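Bottromycin amidohydrolase (Streptomyces purpureus, PDB 6I5S) is a zinc-dependent amidohydrolase of bottromycin biosynthesis that probably hydrolyses the amide of a thiazoline-containing precursor and so acts as gatekeeper of the pathway. Local coordinates at residues A[28-32]-A[133-137]; A[114-120]-A[140-146]; A[145-149]-A[158-162]; A[171-175]-A[202-206]. All coordinates share one frame. Numbering follows the deposited sequence.

Interaction 1: residues A[28-32]-A[133-137]; sequences LERLA and RHAVL
The last turn of helix 23-31 receives the extended chain that follows helix 121-132. Arg133 leaves that helix with positive phi (58°/40°) in a Schellman motif, and from Ala135 to Leu137 the backbone is extended. Register is set by Glu29 and Ala135 (CA-CA 4.2 Å) and by one backbone hydrogen bond, Val136 N to Leu28 O (3.1 Å, 162°). The Ala32 methyl fits into the bend of the opposing backbone, its CB 3.6 Å from Arg133 O and 3.6 Å from Ala135 CA. Val136, chi1 t, returns a bump: its CG2 lies 3.6 Å from Leu31 CB and 3.6 Å from Ala32 N. On the other flank Leu28 CB meets Ala135 CB at 4.1 Å. Water 1 lies 3.1 Å from Ala32 O and 2.6 Å from Arg133 O, while the Arg133 guanidinium forms salt bridges with Asp425 and Asp63. Leu31 touches Leu429 and Val136 touches Val427 of strand 427-430, and the first helix packs on the helix-to-strand connection of the beta-alpha-beta unit 111-116, 121-132, 139-142.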
loop_
_atom_site.group_PDB
_atom_site.type_symbol
_atom_site.label_atom_id
_atom_site.label_comp_id
_atom_site.label_asym_id
_atom_site.label_seq_id
_atom_site.Cartn_x
_atom_site.Cartn_y
_atom_site.Cartn_z
ATOM N N LEU A 28 5.177 19.269 -6.375
ATOM C CA LEU A 28 6.113 18.152 -6.243
ATOM C C LEU A 28 7.376 18.427 -7.072
ATOM O O LEU A 28 8.483 18.077 -6.656
ATOM C CB LEU A 28 5.454 16.836 -6.666
ATOM C CG LEU A 28 4.206 16.405 -5.885
ATOM C CD1 LEU A 28 3.717 15.150 -6.458
ATOM C CD2 LEU A 28 4.591 16.170 -4.466
ATOM N N GLU A 29 7.227 19.128 -8.192
ATOM C CA GLU A 29 8.415 19.545 -8.979
ATOM C C GLU A 29 9.271 20.548 -8.224
ATOM O O GLU A 29 10.497 20.419 -8.208
ATOM C CB GLU A 29 7.968 20.127 -10.306
ATOM C CG GLU A 29 7.413 19.073 -11.226
ATOM C CD GLU A 29 7.107 19.582 -12.654
ATOM O OE1 GLU A 29 7.149 20.807 -12.903
ATOM O OE2 GLU A 29 6.826 18.743 -13.539
ATOM N N ARG A 30 8.641 21.532 -7.558
ATOM C CA ARG A 30 9.403 22.526 -6.792
ATOM C C ARG A 30 10.158 21.871 -5.653
ATOM O O ARG A 30 11.316 22.205 -5.393
ATOM C CB ARG A 30 8.482 23.610 -6.230
ATOM C CG ARG A 30 8.004 24.634 -7.254
ATOM C CD ARG A 30 7.282 25.860 -6.593
ATOM N NE ARG A 30 6.205 25.441 -5.687
ATOM C CZ ARG A 30 4.937 25.268 -6.041
ATOM N NH1 ARG A 30 4.556 25.501 -7.288
ATOM N NH2 ARG A 30 4.045 24.852 -5.149
ATOM N N LEU A 31 9.501 20.945 -4.950
ATOM C CA LEU A 31 10.142 20.243 -3.847
ATOM C C LEU A 31 11.346 19.430 -4.300
ATOM O O LEU A 31 12.270 19.224 -3.502
ATOM C CB LEU A 31 9.100 19.350 -3.118
ATOM C CG LEU A 31 8.047 20.188 -2.381
ATOM C CD1 LEU A 31 6.841 19.294 -2.025
ATOM C CD2 LEU A 31 8.595 20.858 -1.108
ATOM N N ALA A 32 11.389 18.988 -5.582
ATOM C CA ALA A 32 12.487 18.146 -6.033
ATOM C C ALA A 32 13.764 18.950 -6.226
ATOM O O ALA A 32 14.835 18.365 -6.424
ATOM C CB ALA A 32 12.073 17.419 -7.303
ATOM N N ARG A 133 14.784 12.407 -10.453
ATOM C CA ARG A 133 14.604 13.439 -9.413
ATOM C C ARG A 133 13.955 14.708 -9.948
ATOM O O ARG A 133 14.343 15.823 -9.583
ATOM C CB ARG A 133 15.944 13.736 -8.738
ATOM C CG ARG A 133 16.363 12.565 -7.898
ATOM C CD ARG A 133 17.765 12.738 -7.324
ATOM N NE ARG A 133 18.000 11.776 -6.233
ATOM C CZ ARG A 133 19.138 11.703 -5.550
ATOM N NH1 ARG A 133 20.157 12.508 -5.864
ATOM N NH2 ARG A 133 19.272 10.840 -4.562
ATOM N N HIS A 134 12.961 14.543 -10.828
ATOM C CA HIS A 134 12.221 15.678 -11.383
ATOM C C HIS A 134 10.991 16.078 -10.583
ATOM O O HIS A 134 10.465 17.177 -10.802
ATOM C CB HIS A 134 11.782 15.381 -12.810
ATOM C CG HIS A 134 12.908 15.362 -13.782
ATOM N ND1 HIS A 134 14.075 16.085 -13.602
ATOM C CD2 HIS A 134 13.058 14.686 -14.945
ATOM C CE1 HIS A 134 14.886 15.874 -14.638
ATOM N NE2 HIS A 134 14.288 15.038 -15.468
ATOM N N ALA A 135 10.521 15.208 -9.681
ATOM C CA ALA A 135 9.435 15.514 -8.768
ATOM C C ALA A 135 9.604 14.618 -7.556
ATOM O O ALA A 135 10.134 13.507 -7.658
ATOM C CB ALA A 135 8.072 15.247 -9.410
ATOM N N VAL A 136 9.119 15.089 -6.413
ATOM C CA VAL A 136 9.134 14.297 -5.197
ATOM C C VAL A 136 7.940 13.359 -5.242
ATOM O O VAL A 136 6.790 13.820 -5.280
ATOM C CB VAL A 136 9.068 15.210 -3.968
ATOM C CG1 VAL A 136 9.007 14.405 -2.708
ATOM C CG2 VAL A 136 10.324 16.036 -3.910
ATOM N N LEU A 137 8.199 12.055 -5.256
ATOM C CA LEU A 137 7.073 11.125 -5.266
ATOM C C LEU A 137 7.522 9.780 -4.687
ATOM O O LEU A 137 8.724 9.508 -4.564
ATOM C CB LEU A 137 6.490 10.989 -6.682
ATOM C CG LEU A 137 7.438 10.936 -7.847
ATOM C CD1 LEU A 137 8.518 9.968 -7.589
ATOM C CD2 LEU A 137 6.668 10.579 -9.093
HETATM O O HOH W 1 16.300 17.398 -8.963
#

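Interaction 2: residues A[114-120]-A[140-146]; sequences YRQLWGE and PWVTAGV
Tyr114, Arg115 and Gln116 form a strand paired in parallel with Pro140, Trp141 and Val142; the short axes approach to 4.7 Å and cross at -28°. Tyr114, chi1 p, lays one ring face over Pro140, with CZ 3.6 Å from Pro140 CB, and its O accepts from Trp141 N (2.9 Å). Arg115 sends its side chain to the opposite sheet face, where CG lies 3.9 Å from Trp141 CE3; its guanidinium is held by Ala93, Ser226 and Glu228. Gln116 completes the ladder, N to Trp141 O at 2.8 Å and O from Thr143 N at 3.2 Å. These strands flank helix 121-132 in a right-handed beta-alpha-beta crossover, as in the barrel of amidohydrolases, whose active site lies at the C-terminal strand ends. Accordingly, the Leu117 side chain is about 5 Å from a zinc ion, and Leu117 CD1 is 4.2 Å from Trp141 CZ3. The poorly ordered Trp118 ring lies near Val146, its placement uncertain. At Gly119, N donates to Thr143 OG1 (3.2 Å), while CA sits 3.0 Å from Thr143 O and 3.6 Å from Val142 CG1, where any CB would clash. Glu120, N-cap of helix 121-132, points its CA-to-CB bond away.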
loop_
_atom_site.group_PDB
_atom_site.type_symbol
_atom_site.label_atom_id
_atom_site.label_comp_id
_atom_site.label_asym_id
_atom_site.label_seq_id
_atom_site.Cartn_x
_atom_site.Cartn_y
_atom_site.Cartn_z
ATOM N N TYR A 114 5.224 2.114 -3.043
ATOM C CA TYR A 114 3.979 1.359 -3.101
ATOM C C TYR A 114 4.116 0.285 -4.190
ATOM O O TYR A 114 4.851 0.471 -5.174
ATOM C CB TYR A 114 2.785 2.284 -3.382
ATOM C CG TYR A 114 2.846 3.046 -4.725
ATOM C CD1 TYR A 114 2.165 2.590 -5.863
ATOM C CD2 TYR A 114 3.568 4.232 -4.837
ATOM C CE1 TYR A 114 2.252 3.267 -7.083
ATOM C CE2 TYR A 114 3.648 4.954 -6.061
ATOM C CZ TYR A 114 2.961 4.482 -7.164
ATOM O OH TYR A 114 3.026 5.143 -8.320
ATOM N N ARG A 115 3.375 -0.808 -3.999
ATOM C CA ARG A 115 3.130 -1.793 -5.060
ATOM C C ARG A 115 1.865 -1.383 -5.801
ATOM O O ARG A 115 0.764 -1.295 -5.231
ATOM C CB ARG A 115 3.015 -3.214 -4.520
ATOM C CG ARG A 115 4.258 -3.692 -3.822
ATOM C CD ARG A 115 4.257 -5.230 -3.615
ATOM N NE ARG A 115 3.010 -5.709 -2.967
ATOM C CZ ARG A 115 2.636 -6.980 -2.853
ATOM N NH1 ARG A 115 1.493 -7.307 -2.264
ATOM N NH2 ARG A 115 3.399 -7.995 -3.295
ATOM N N GLN A 116 2.028 -1.159 -7.083
ATOM C CA GLN A 116 0.935 -0.866 -8.008
ATOM C C GLN A 116 0.498 -2.175 -8.623
ATOM O O GLN A 116 1.149 -2.685 -9.537
ATOM C CB GLN A 116 1.376 0.103 -9.091
ATOM C CG GLN A 116 0.305 0.370 -10.141
ATOM C CD GLN A 116 -0.877 1.138 -9.582
ATOM O OE1 GLN A 116 -0.748 1.893 -8.621
ATOM N NE2 GLN A 116 -2.031 0.945 -10.177
ATOM N N LEU A 117 -0.604 -2.713 -8.121
ATOM C CA LEU A 117 -1.015 -4.064 -8.494
ATOM C C LEU A 117 -1.942 -4.088 -9.702
ATOM O O LEU A 117 -2.549 -5.126 -9.997
ATOM C CB LEU A 117 -1.633 -4.762 -7.261
ATOM C CG LEU A 117 -0.686 -5.877 -6.810
ATOM C CD1 LEU A 117 0.701 -5.411 -6.501
ATOM C CD2 LEU A 117 -1.267 -6.579 -5.614
ATOM N N TRP A 118 -2.024 -2.994 -10.437
ATOM C CA TRP A 118 -2.588 -2.957 -11.767
ATOM C C TRP A 118 -1.723 -1.962 -12.528
ATOM O O TRP A 118 -2.124 -0.847 -12.764
ATOM C CB TRP A 118 -4.058 -2.530 -11.760
ATOM C CG TRP A 118 -4.809 -3.060 -12.879
ATOM C CD1 TRP A 118 -4.578 -2.843 -14.205
ATOM C CD2 TRP A 118 -5.950 -3.913 -12.792
ATOM N NE1 TRP A 118 -5.512 -3.522 -14.959
ATOM C CE2 TRP A 118 -6.369 -4.180 -14.111
ATOM C CE3 TRP A 118 -6.662 -4.480 -11.721
ATOM C CZ2 TRP A 118 -7.472 -4.989 -14.393
ATOM C CZ3 TRP A 118 -7.753 -5.290 -12.002
ATOM C CH2 TRP A 118 -8.148 -5.534 -13.330
ATOM N N GLY A 119 -0.505 -2.377 -12.856
ATOM C CA GLY A 119 0.463 -1.449 -13.423
ATOM C C GLY A 119 0.231 -1.158 -14.892
ATOM O O GLY A 119 -0.230 -1.984 -15.681
ATOM N N GLU A 120 0.653 0.036 -15.271
ATOM C CA GLU A 120 0.554 0.565 -16.637
ATOM C C GLU A 120 1.859 1.267 -17.008
ATOM O O GLU A 120 2.682 1.558 -16.134
ATOM C CB GLU A 120 -0.577 1.596 -16.759
ATOM C CG GLU A 120 -1.954 1.009 -16.559
ATOM C CD GLU A 120 -3.072 1.988 -16.900
ATOM O OE1 GLU A 120 -2.847 2.905 -17.714
ATOM O OE2 GLU A 120 -4.180 1.834 -16.346
ATOM N N PRO A 140 7.445 3.513 -7.184
ATOM C CA PRO A 140 6.537 2.398 -7.483
ATOM C C PRO A 140 7.237 1.083 -7.750
ATOM O O PRO A 140 8.382 1.014 -8.224
ATOM C CB PRO A 140 5.804 2.877 -8.746
ATOM C CG PRO A 140 6.851 3.746 -9.466
ATOM C CD PRO A 140 7.784 4.300 -8.395
ATOM N N TRP A 141 6.483 0.009 -7.466
ATOM C CA TRP A 141 6.801 -1.351 -7.883
ATOM C C TRP A 141 5.598 -1.773 -8.723
ATOM O O TRP A 141 4.463 -1.717 -8.254
ATOM C CB TRP A 141 7.033 -2.265 -6.680
ATOM C CG TRP A 141 7.402 -3.678 -6.902
ATOM C CD1 TRP A 141 8.663 -4.200 -6.832
ATOM C CD2 TRP A 141 6.539 -4.779 -7.192
ATOM N NE1 TRP A 141 8.643 -5.539 -7.043
ATOM C CE2 TRP A 141 7.351 -5.925 -7.272
ATOM C CE3 TRP A 141 5.166 -4.908 -7.413
ATOM C CZ2 TRP A 141 6.835 -7.176 -7.577
ATOM C CZ3 TRP A 141 4.644 -6.167 -7.669
ATOM C CH2 TRP A 141 5.481 -7.275 -7.772
ATOM N N VAL A 142 5.822 -2.106 -9.993
ATOM C CA VAL A 142 4.758 -2.023 -10.990
ATOM C C VAL A 142 4.532 -3.406 -11.618
ATOM O O VAL A 142 5.462 -3.966 -12.209
ATOM C CB VAL A 142 5.123 -0.985 -12.062
ATOM C CG1 VAL A 142 3.991 -0.855 -13.054
ATOM C CG2 VAL A 142 5.503 0.345 -11.383
ATOM N N THR A 143 3.283 -3.921 -11.583
ATOM C CA THR A 143 3.013 -5.137 -12.345
ATOM C C THR A 143 2.685 -4.803 -13.798
ATOM O O THR A 143 2.305 -3.674 -14.130
ATOM C CB THR A 143 1.827 -5.932 -11.768
ATOM O OG1 THR A 143 0.639 -5.146 -11.851
ATOM C CG2 THR A 143 2.065 -6.262 -10.361
ATOM N N ALA A 144 2.882 -5.777 -14.678
ATOM C CA ALA A 144 2.540 -5.631 -16.083
ATOM C C ALA A 144 1.038 -5.886 -16.239
ATOM O O ALA A 144 0.596 -6.916 -16.756
ATOM C CB ALA A 144 3.347 -6.597 -16.944
ATOM N N GLY A 145 0.255 -4.912 -15.808
ATOM C CA GLY A 145 -1.174 -5.086 -15.896
ATOM C C GLY A 145 -1.584 -6.229 -14.973
ATOM O O GLY A 145 -0.939 -6.501 -13.954
ATOM N N VAL A 146 -2.616 -6.943 -15.372
ATOM C CA VAL A 146 -3.109 -8.095 -14.614
ATOM C C VAL A 146 -3.438 -9.177 -15.638
ATOM O O VAL A 146 -4.009 -8.893 -16.701
ATOM C CB VAL A 146 -4.348 -7.799 -13.735
ATOM C CG1 VAL A 146 -4.028 -6.753 -12.667
ATOM C CG2 VAL A 146 -5.515 -7.409 -14.566
#

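Interaction 3: residues A[145-149]-A[158-162]; sequences GVVDG and ATIVS
Val146-Gly149 and Ala158-Val161 are extended and run broadly the same way, 50° apart end to end, as a parallel ladder in which Val147 pairs with Thr159 (CA-CA 4.8 Å) and Asp148 with Ile160 (5.1 Å). This two-stranded sheet, separate from the main one, follows strand 139-142, with the Val146 side chain about 8 Å from a zinc ion. Three backbone hydrogen bonds alternate along it: Thr159 N to Val146 O (2.8 Å), Asp148 N to Thr159 O (3.1 Å) and Val161 N to Asp148 O (2.9 Å). Val147 and Thr159 project to one face, against Val170 of helix 164-177; there Val147 (chi1 t) brings CG1 3.5 Å from Val161 CG2. On the face of Asp148 and Ile160, Asp148 CB is 3.8 Å from Ala158 CB. Gly149 N donates weakly to Asp148 OD1 (2.9 Å). Water 2 accepts from Val146 N and Thr159 OG1. The strands are thus joined by backbone hydrogen bonds and small apolar contacts, while the Asp148 carboxylate hydrogen-bonds to Ser152 OG and Asp187 N of neighbouring loops.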
loop_
_atom_site.group_PDB
_atom_site.type_symbol
_atom_site.label_atom_id
_atom_site.label_comp_id
_atom_site.label_asym_id
_atom_site.label_seq_id
_atom_site.Cartn_x
_atom_site.Cartn_y
_atom_site.Cartn_z
ATOM N N GLY A 145 0.255 -4.912 -15.808
ATOM C CA GLY A 145 -1.174 -5.086 -15.896
ATOM C C GLY A 145 -1.584 -6.229 -14.973
ATOM O O GLY A 145 -0.939 -6.501 -13.954
ATOM N N VAL A 146 -2.616 -6.943 -15.372
ATOM C CA VAL A 146 -3.109 -8.095 -14.614
ATOM C C VAL A 146 -3.438 -9.177 -15.638
ATOM O O VAL A 146 -4.009 -8.893 -16.701
ATOM C CB VAL A 146 -4.348 -7.799 -13.735
ATOM C CG1 VAL A 146 -4.028 -6.753 -12.667
ATOM C CG2 VAL A 146 -5.515 -7.409 -14.566
ATOM N N VAL A 147 -3.108 -10.423 -15.317
ATOM C CA VAL A 147 -3.326 -11.568 -16.179
ATOM C C VAL A 147 -4.532 -12.328 -15.631
ATOM O O VAL A 147 -4.630 -12.518 -14.417
ATOM C CB VAL A 147 -2.089 -12.483 -16.201
ATOM C CG1 VAL A 147 -2.375 -13.734 -16.787
ATOM C CG2 VAL A 147 -0.947 -11.680 -16.989
ATOM N N ASP A 148 -5.444 -12.696 -16.512
ATOM C CA ASP A 148 -6.624 -13.441 -16.124
ATOM C C ASP A 148 -6.961 -14.434 -17.222
ATOM O O ASP A 148 -6.454 -14.341 -18.341
ATOM C CB ASP A 148 -7.829 -12.533 -15.883
ATOM C CG ASP A 148 -8.840 -13.115 -14.861
ATOM O OD1 ASP A 148 -8.651 -14.255 -14.376
ATOM O OD2 ASP A 148 -9.860 -12.422 -14.556
ATOM N N GLY A 149 -7.823 -15.409 -16.885
ATOM C CA GLY A 149 -8.201 -16.435 -17.847
ATOM C C GLY A 149 -9.432 -16.036 -18.630
ATOM O O GLY A 149 -10.059 -14.997 -18.399
ATOM N N ALA A 158 -8.189 -6.733 -18.115
ATOM C CA ALA A 158 -7.208 -7.781 -17.926
ATOM C C ALA A 158 -6.591 -8.203 -19.260
ATOM O O ALA A 158 -7.208 -8.105 -20.316
ATOM C CB ALA A 158 -7.831 -9.013 -17.257
ATOM N N THR A 159 -5.363 -8.692 -19.177
ATOM C CA THR A 159 -4.710 -9.389 -20.279
ATOM C C THR A 159 -5.147 -10.850 -20.197
ATOM O O THR A 159 -4.751 -11.534 -19.259
ATOM C CB THR A 159 -3.210 -9.280 -20.128
ATOM O OG1 THR A 159 -2.872 -7.921 -20.102
ATOM C CG2 THR A 159 -2.440 -9.971 -21.315
ATOM N N ILE A 160 -5.933 -11.328 -21.168
ATOM C CA ILE A 160 -6.451 -12.683 -21.136
ATOM C C ILE A 160 -5.407 -13.646 -21.666
ATOM O O ILE A 160 -4.945 -13.536 -22.818
ATOM C CB ILE A 160 -7.759 -12.803 -21.925
ATOM C CG1 ILE A 160 -8.800 -11.797 -21.425
ATOM C CG2 ILE A 160 -8.263 -14.215 -21.830
ATOM C CD1 ILE A 160 -9.121 -11.908 -19.960
ATOM N N VAL A 161 -5.048 -14.610 -20.829
ATOM C CA VAL A 161 -4.030 -15.607 -21.144
ATOM C C VAL A 161 -4.709 -16.972 -21.121
ATOM O O VAL A 161 -5.371 -17.332 -20.140
ATOM C CB VAL A 161 -2.849 -15.522 -20.162
ATOM C CG1 VAL A 161 -1.840 -16.555 -20.397
ATOM C CG2 VAL A 161 -2.206 -14.113 -20.236
ATOM N N SER A 162 -4.592 -17.710 -22.212
ATOM C CA SER A 162 -5.192 -19.034 -22.282
ATOM C C SER A 162 -4.232 -20.097 -22.806
ATOM O O SER A 162 -4.662 -21.231 -23.071
ATOM C CB SER A 162 -6.442 -18.964 -23.140
ATOM O OG SER A 162 -6.083 -18.733 -24.470
HETATM O O HOH W 2 -3.801 -5.986 -18.180
#

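Interaction 4: residues A[171-175]-A[202-206]; sequences VDDVL and RAGIP
Two successive helices, 164-177 and 190-203, pack here in what is probably the outer helical layer of the amidohydrolase barrel. Helix 164-177, regular throughout 171-175, faces the C-terminal end of helix 190-203 and the chain leaving it. That end is a Schellman motif, with Gly204 at positive phi (72°/21°) and Ile205 already extended (-102°/124°). No hydrogen bond crosses between the segments, and the nearest CA pairs, Val171 with Ala203 and Val174 with Ile205, both stand 8.0 Å apart, so the contact is made by side chains. Within the first segment Leu175 N bonds to Val171 O at 3.0 Å. Among the apolar contacts, those of Ala203 are looser and lie toward the solvent: its CB is 4.4 Å from Val171 CG1 and 4.2 Å from Leu175 CD1. The CA-to-CB bond of Leu175 (m, t) points sideways to segment 202-206, but the end of the side chain comes nearer. Beneath, Val174 and Ile205 are buried and share Ile182 as a neighbour. Ile205, with chi1 m and chi2 t, contributes the largest covered area, 75 Å², and its terminal methyl meets three residues: Ile205 CD1 lies 4.0 Å from Val171 CG1, 3.9 Å from Leu175 CD2 and 3.7 Å from Val174 CG1.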
loop_
_atom_site.group_PDB
_atom_site.type_symbol
_atom_site.label_atom_id
_atom_site.label_comp_id
_atom_site.label_asym_id
_atom_site.label_seq_id
_atom_site.Cartn_x
_atom_site.Cartn_y
_atom_site.Cartn_z
ATOM N N VAL A 171 5.637 -12.176 -20.248
ATOM C CA VAL A 171 7.032 -12.204 -19.834
ATOM C C VAL A 171 7.882 -11.258 -20.726
ATOM O O VAL A 171 8.751 -10.534 -20.227
ATOM C CB VAL A 171 7.539 -13.660 -19.858
ATOM C CG1 VAL A 171 9.051 -13.746 -19.733
ATOM C CG2 VAL A 171 6.912 -14.509 -18.687
ATOM N N ASP A 172 7.594 -11.197 -22.025
ATOM C CA ASP A 172 8.309 -10.258 -22.917
ATOM C C ASP A 172 8.139 -8.807 -22.492
ATOM O O ASP A 172 9.102 -8.019 -22.553
ATOM C CB ASP A 172 7.802 -10.404 -24.341
ATOM C CG ASP A 172 8.174 -11.751 -24.984
ATOM O OD1 ASP A 172 9.174 -12.364 -24.535
ATOM O OD2 ASP A 172 7.531 -12.145 -26.000
ATOM N N ASP A 173 6.884 -8.409 -22.180
ATOM C CA ASP A 173 6.597 -7.067 -21.699
ATOM C C ASP A 173 7.331 -6.776 -20.384
ATOM O O ASP A 173 7.893 -5.694 -20.206
ATOM C CB ASP A 173 5.106 -6.873 -21.484
ATOM C CG ASP A 173 4.319 -6.524 -22.742
ATOM O OD1 ASP A 173 4.872 -6.287 -23.807
ATOM O OD2 ASP A 173 3.057 -6.453 -22.639
ATOM N N VAL A 174 7.320 -7.719 -19.453
ATOM C CA VAL A 174 7.978 -7.518 -18.170
ATOM C C VAL A 174 9.458 -7.242 -18.379
ATOM O O VAL A 174 10.005 -6.251 -17.865
ATOM C CB VAL A 174 7.727 -8.720 -17.241
ATOM C CG1 VAL A 174 8.593 -8.659 -15.999
ATOM C CG2 VAL A 174 6.241 -8.758 -16.848
ATOM N N LEU A 175 10.128 -8.127 -19.103
ATOM C CA LEU A 175 11.558 -8.035 -19.261
ATOM C C LEU A 175 11.955 -6.927 -20.248
ATOM O O LEU A 175 13.084 -6.448 -20.184
ATOM C CB LEU A 175 12.118 -9.381 -19.732
ATOM C CG LEU A 175 11.929 -10.580 -18.741
ATOM C CD1 LEU A 175 12.605 -11.793 -19.353
ATOM C CD2 LEU A 175 12.498 -10.312 -17.361
ATOM N N ARG A 202 11.742 -19.087 -13.928
ATOM C CA ARG A 202 12.953 -19.209 -14.713
ATOM C C ARG A 202 13.484 -17.850 -15.114
ATOM O O ARG A 202 14.699 -17.679 -15.257
ATOM C CB ARG A 202 12.685 -20.052 -15.960
ATOM C CG ARG A 202 12.421 -21.518 -15.634
ATOM C CD ARG A 202 12.104 -22.341 -16.856
ATOM N NE ARG A 202 11.887 -23.745 -16.513
ATOM C CZ ARG A 202 11.339 -24.635 -17.331
ATOM N NH1 ARG A 202 11.184 -25.890 -16.939
ATOM N NH2 ARG A 202 10.937 -24.267 -18.541
ATOM N N ALA A 203 12.599 -16.886 -15.324
ATOM C CA ALA A 203 13.007 -15.550 -15.739
ATOM C C ALA A 203 13.246 -14.611 -14.557
ATOM O O ALA A 203 13.590 -13.438 -14.770
ATOM C CB ALA A 203 11.945 -14.934 -16.659
ATOM N N GLY A 204 13.132 -15.100 -13.324
ATOM C CA GLY A 204 13.323 -14.228 -12.163
ATOM C C GLY A 204 12.231 -13.240 -11.890
ATOM O O GLY A 204 12.475 -12.230 -11.227
ATOM N N ILE A 205 11.027 -13.482 -12.393
ATOM C CA ILE A 205 9.903 -12.557 -12.274
ATOM C C ILE A 205 8.976 -13.052 -11.164
ATOM O O ILE A 205 8.419 -14.171 -11.287
ATOM C CB ILE A 205 9.126 -12.465 -13.579
ATOM C CG1 ILE A 205 10.020 -11.975 -14.718
ATOM C CG2 ILE A 205 7.945 -11.515 -13.408
ATOM C CD1 ILE A 205 9.399 -12.264 -16.032
ATOM N N PRO A 206 8.682 -12.242 -10.164
ATOM C CA PRO A 206 7.693 -12.647 -9.143
ATOM C C PRO A 206 6.273 -12.575 -9.643
ATOM O O PRO A 206 5.927 -11.703 -10.444
ATOM C CB PRO A 206 7.905 -11.631 -8.010
ATOM C CG PRO A 206 8.512 -10.495 -8.611
ATOM C CD PRO A 206 9.334 -10.978 -9.807
#

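Interaction 2 is the most buried of the four: 10 of its 14 touching residues are buried and none is exposed. Its centre lies about 11 Å from that of the chain, against 21 to 23 Å for the others. Interaction 1 adjoins it in sequence at the far end of the same beta-alpha-beta unit and is partly buried. Interaction 3, mostly buried although about 22 Å from the chain centre, shares Gly145 and Val146 with interaction 2. Interaction 4, partly buried with Leu175 exposed, touches interaction 2 (Ala144 CB to Val174 CG2, 3.6 Å) but not interaction 3. Chemistry differs accordingly: backbone ladders in interactions 2 and 3, a single backbone bond in interaction 1, purely apolar contacts in interaction 4.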